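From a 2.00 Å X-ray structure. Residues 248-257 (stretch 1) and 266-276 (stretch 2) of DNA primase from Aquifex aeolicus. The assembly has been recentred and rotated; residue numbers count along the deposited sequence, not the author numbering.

Stretch 1 248-257: ILVEGYFDLL
Stretch 2 266-276: NVVAPLGTALT

Ile248 and Leu249 belong to a strand that begins earlier in the chain and runs parallel to the strand that starts at Val267. Ile248 pairs with Val267 (CA to CA 4.6 Å) and Leu249 with Val268 (CA to CA 5.2 Å). Backbone angles are extended, with phi/psi -109/127 at Ile248 and -129/139 at Val267.

Three hydrogen bonds set the register: Ile248 N to Asn266 O, 2.8 Å; Val268 N to Ile248 O, 3.0 Å; Val250 N to Val268 O, 3.1 Å. CA-H...O contacts supplement them, such as Val267 CA to Ile248 O at 3.3 Å. Val250 O is buried without a hydrogen-bond partner; Pro270, which has no amide hydrogen, puts its CD 3.1 Å from it.

On one sheet face lie Ile248 (m, t) and Val267 (t). On the other, Leu249 (t, p) meets Val268 (m), and its CD1 lies 3.7 Å from Pro270 CD.

After Gly252, the N-cap, the helix that starts at Tyr253 and continues past Leu257 runs back antiparallel to the strand that starts at Val267, axes 7.9 Å apart at closest. Leu256 N donates a hydrogen bond to Gly252 O, 3.2 Å. Leu256 (chi1 -175°, chi2 146°) points toward the strand, its CG 3.8 Å from Val267 CG1. Val250 CG2 lies 3.7 Å from that same Val267 CG1. Ala269 fits its small CB 3.7 Å from Gly252 O. The contact buries 620 Å², both sides summed.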

# COMPACT_ATOMS: atom_id res chain seq x y z
N ILE A 248 2.63 -9.64 7.62
CA ILE A 248 3.84 -10.10 6.97
C ILE A 248 4.50 -8.86 6.35
O ILE A 248 3.82 -8.12 5.69
CB ILE A 248 3.52 -11.17 5.88
CG1 ILE A 248 2.89 -12.43 6.52
CG2 ILE A 248 4.82 -11.51 5.05
CD1 ILE A 248 2.02 -13.31 5.54
N LEU A 249 5.79 -8.62 6.65
CA LEU A 249 6.53 -7.53 6.04
C LEU A 249 7.43 -8.06 4.95
O LEU A 249 8.27 -8.93 5.18
CB LEU A 249 7.34 -6.75 7.12
CG LEU A 249 8.26 -5.60 6.67
CD1 LEU A 249 7.48 -4.35 6.24
CD2 LEU A 249 9.31 -5.28 7.79
N VAL A 250 7.22 -7.56 3.73
CA VAL A 250 8.06 -7.92 2.59
C VAL A 250 8.80 -6.67 2.16
O VAL A 250 8.48 -5.58 2.66
CB VAL A 250 7.23 -8.52 1.40
CG1 VAL A 250 6.55 -9.83 1.79
CG2 VAL A 250 6.19 -7.52 0.86
N GLU A 251 9.78 -6.80 1.25
CA GLU A 251 10.69 -5.68 0.97
C GLU A 251 10.12 -4.58 0.11
O GLU A 251 10.46 -3.40 0.30
CB GLU A 251 12.00 -6.16 0.33
CG GLU A 251 12.74 -7.20 1.15
CD GLU A 251 14.20 -7.39 0.73
OE1 GLU A 251 15.01 -6.47 0.96
OE2 GLU A 251 14.53 -8.48 0.20
N GLY A 252 9.32 -4.94 -0.89
CA GLY A 252 8.86 -3.97 -1.86
C GLY A 252 7.50 -4.29 -2.45
O GLY A 252 6.90 -5.32 -2.10
N TYR A 253 7.03 -3.44 -3.36
CA TYR A 253 5.66 -3.52 -3.89
C TYR A 253 5.41 -4.82 -4.68
O TYR A 253 4.31 -5.37 -4.62
CB TYR A 253 5.37 -2.31 -4.80
CG TYR A 253 6.04 -2.40 -6.14
CD1 TYR A 253 5.39 -2.98 -7.23
CD2 TYR A 253 7.35 -1.96 -6.32
CE1 TYR A 253 6.02 -3.11 -8.45
CE2 TYR A 253 7.99 -2.09 -7.54
CZ TYR A 253 7.31 -2.66 -8.61
OH TYR A 253 7.92 -2.79 -9.83
N PHE A 254 6.40 -5.26 -5.44
CA PHE A 254 6.23 -6.43 -6.31
C PHE A 254 6.06 -7.67 -5.44
O PHE A 254 5.20 -8.48 -5.70
CB PHE A 254 7.41 -6.59 -7.30
CG PHE A 254 7.42 -7.89 -8.04
CD1 PHE A 254 6.53 -8.11 -9.09
CD2 PHE A 254 8.31 -8.90 -7.67
CE1 PHE A 254 6.53 -9.32 -9.76
CE2 PHE A 254 8.31 -10.12 -8.34
CZ PHE A 254 7.43 -10.33 -9.39
N ASP A 255 6.85 -7.81 -4.38
CA ASP A 255 6.65 -8.96 -3.47
C ASP A 255 5.26 -8.91 -2.86
O ASP A 255 4.66 -9.94 -2.62
CB ASP A 255 7.67 -8.94 -2.32
CG ASP A 255 9.06 -8.58 -2.78
OD1 ASP A 255 9.74 -9.47 -3.32
OD2 ASP A 255 9.56 -7.44 -2.61
N LEU A 256 4.77 -7.71 -2.55
CA LEU A 256 3.49 -7.60 -1.90
C LEU A 256 2.39 -8.01 -2.89
O LEU A 256 1.49 -8.78 -2.56
CB LEU A 256 3.22 -6.17 -1.38
CG LEU A 256 1.93 -5.98 -0.55
CD1 LEU A 256 2.18 -4.91 0.52
CD2 LEU A 256 0.71 -5.58 -1.40
N LEU A 257 2.49 -7.47 -4.11
CA LEU A 257 1.48 -7.72 -5.12
C LEU A 257 1.39 -9.20 -5.44
O LEU A 257 0.29 -9.72 -5.68
CB LEU A 257 1.77 -6.92 -6.37
CG LEU A 257 1.63 -5.42 -6.15
CD1 LEU A 257 2.01 -4.68 -7.40
CD2 LEU A 257 0.20 -5.13 -5.74
N ASN A 266 -2.41 -10.23 4.38
CA ASN A 266 -2.08 -9.45 5.57
C ASN A 266 -0.62 -9.02 5.48
O ASN A 266 0.16 -9.34 6.33
CB ASN A 266 -2.34 -10.27 6.85
CG ASN A 266 -1.57 -11.60 6.87
OD1 ASN A 266 -1.38 -12.23 5.82
ND2 ASN A 266 -1.14 -12.04 8.05
N VAL A 267 -0.31 -8.28 4.42
CA VAL A 267 1.07 -8.01 3.96
C VAL A 267 1.23 -6.51 3.76
O VAL A 267 0.34 -5.86 3.16
CB VAL A 267 1.34 -8.67 2.57
CG1 VAL A 267 2.85 -8.52 2.16
CG2 VAL A 267 0.98 -10.16 2.59
N VAL A 268 2.40 -5.97 4.18
CA VAL A 268 2.78 -4.57 3.97
C VAL A 268 4.21 -4.53 3.48
O VAL A 268 4.93 -5.51 3.58
CB VAL A 268 2.72 -3.73 5.29
CG1 VAL A 268 1.25 -3.40 5.64
CG2 VAL A 268 3.37 -4.48 6.44
N ALA A 269 4.62 -3.38 2.94
CA ALA A 269 6.00 -3.21 2.52
C ALA A 269 6.43 -1.77 2.75
O ALA A 269 5.58 -0.87 2.68
CB ALA A 269 6.15 -3.59 1.05
N PRO A 270 7.72 -1.52 3.02
CA PRO A 270 8.23 -0.15 3.21
C PRO A 270 8.08 0.64 1.93
O PRO A 270 8.11 0.07 0.83
CB PRO A 270 9.71 -0.35 3.54
CG PRO A 270 9.80 -1.74 4.03
CD PRO A 270 8.78 -2.52 3.24
N LEU A 271 7.91 1.94 2.06
CA LEU A 271 7.71 2.71 0.85
C LEU A 271 9.03 2.93 0.20
O LEU A 271 9.97 3.49 0.81
CB LEU A 271 6.95 4.00 1.10
CG LEU A 271 5.66 4.08 0.27
CD1 LEU A 271 5.31 2.76 -0.42
CD2 LEU A 271 4.52 4.53 1.14
N GLY A 272 9.11 2.43 -1.02
CA GLY A 272 10.31 2.49 -1.79
C GLY A 272 11.44 1.62 -1.23
O GLY A 272 11.93 0.74 -1.96
N THR A 273 11.85 1.85 0.04
CA THR A 273 13.16 1.40 0.53
C THR A 273 13.17 0.53 1.81
O THR A 273 12.28 -0.30 2.01
CB THR A 273 14.02 2.61 0.85
OG1 THR A 273 13.50 3.24 2.04
CG2 THR A 273 13.93 3.68 -0.21
N ALA A 274 14.20 0.76 2.66
CA ALA A 274 14.30 0.11 3.98
C ALA A 274 13.24 0.61 4.97
O ALA A 274 12.92 1.79 5.04
CB ALA A 274 15.69 0.29 4.58
N LEU A 275 12.72 -0.31 5.76
CA LEU A 275 11.77 0.03 6.78
C LEU A 275 12.35 1.18 7.65
O LEU A 275 13.53 1.17 7.98
CB LEU A 275 11.46 -1.20 7.63
CG LEU A 275 10.50 -0.96 8.78
CD1 LEU A 275 9.08 -0.99 8.27
CD2 LEU A 275 10.72 -2.05 9.85
N THR A 276 11.53 2.17 7.97
CA THR A 276 11.92 3.24 8.89
C THR A 276 11.25 3.03 10.21
O THR A 276 10.27 2.30 10.30
CB THR A 276 11.52 4.62 8.38
OG1 THR A 276 10.09 4.74 8.43
CG2 THR A 276 11.92 4.81 6.89
O HOH W 1 8.20 -0.84 -2.55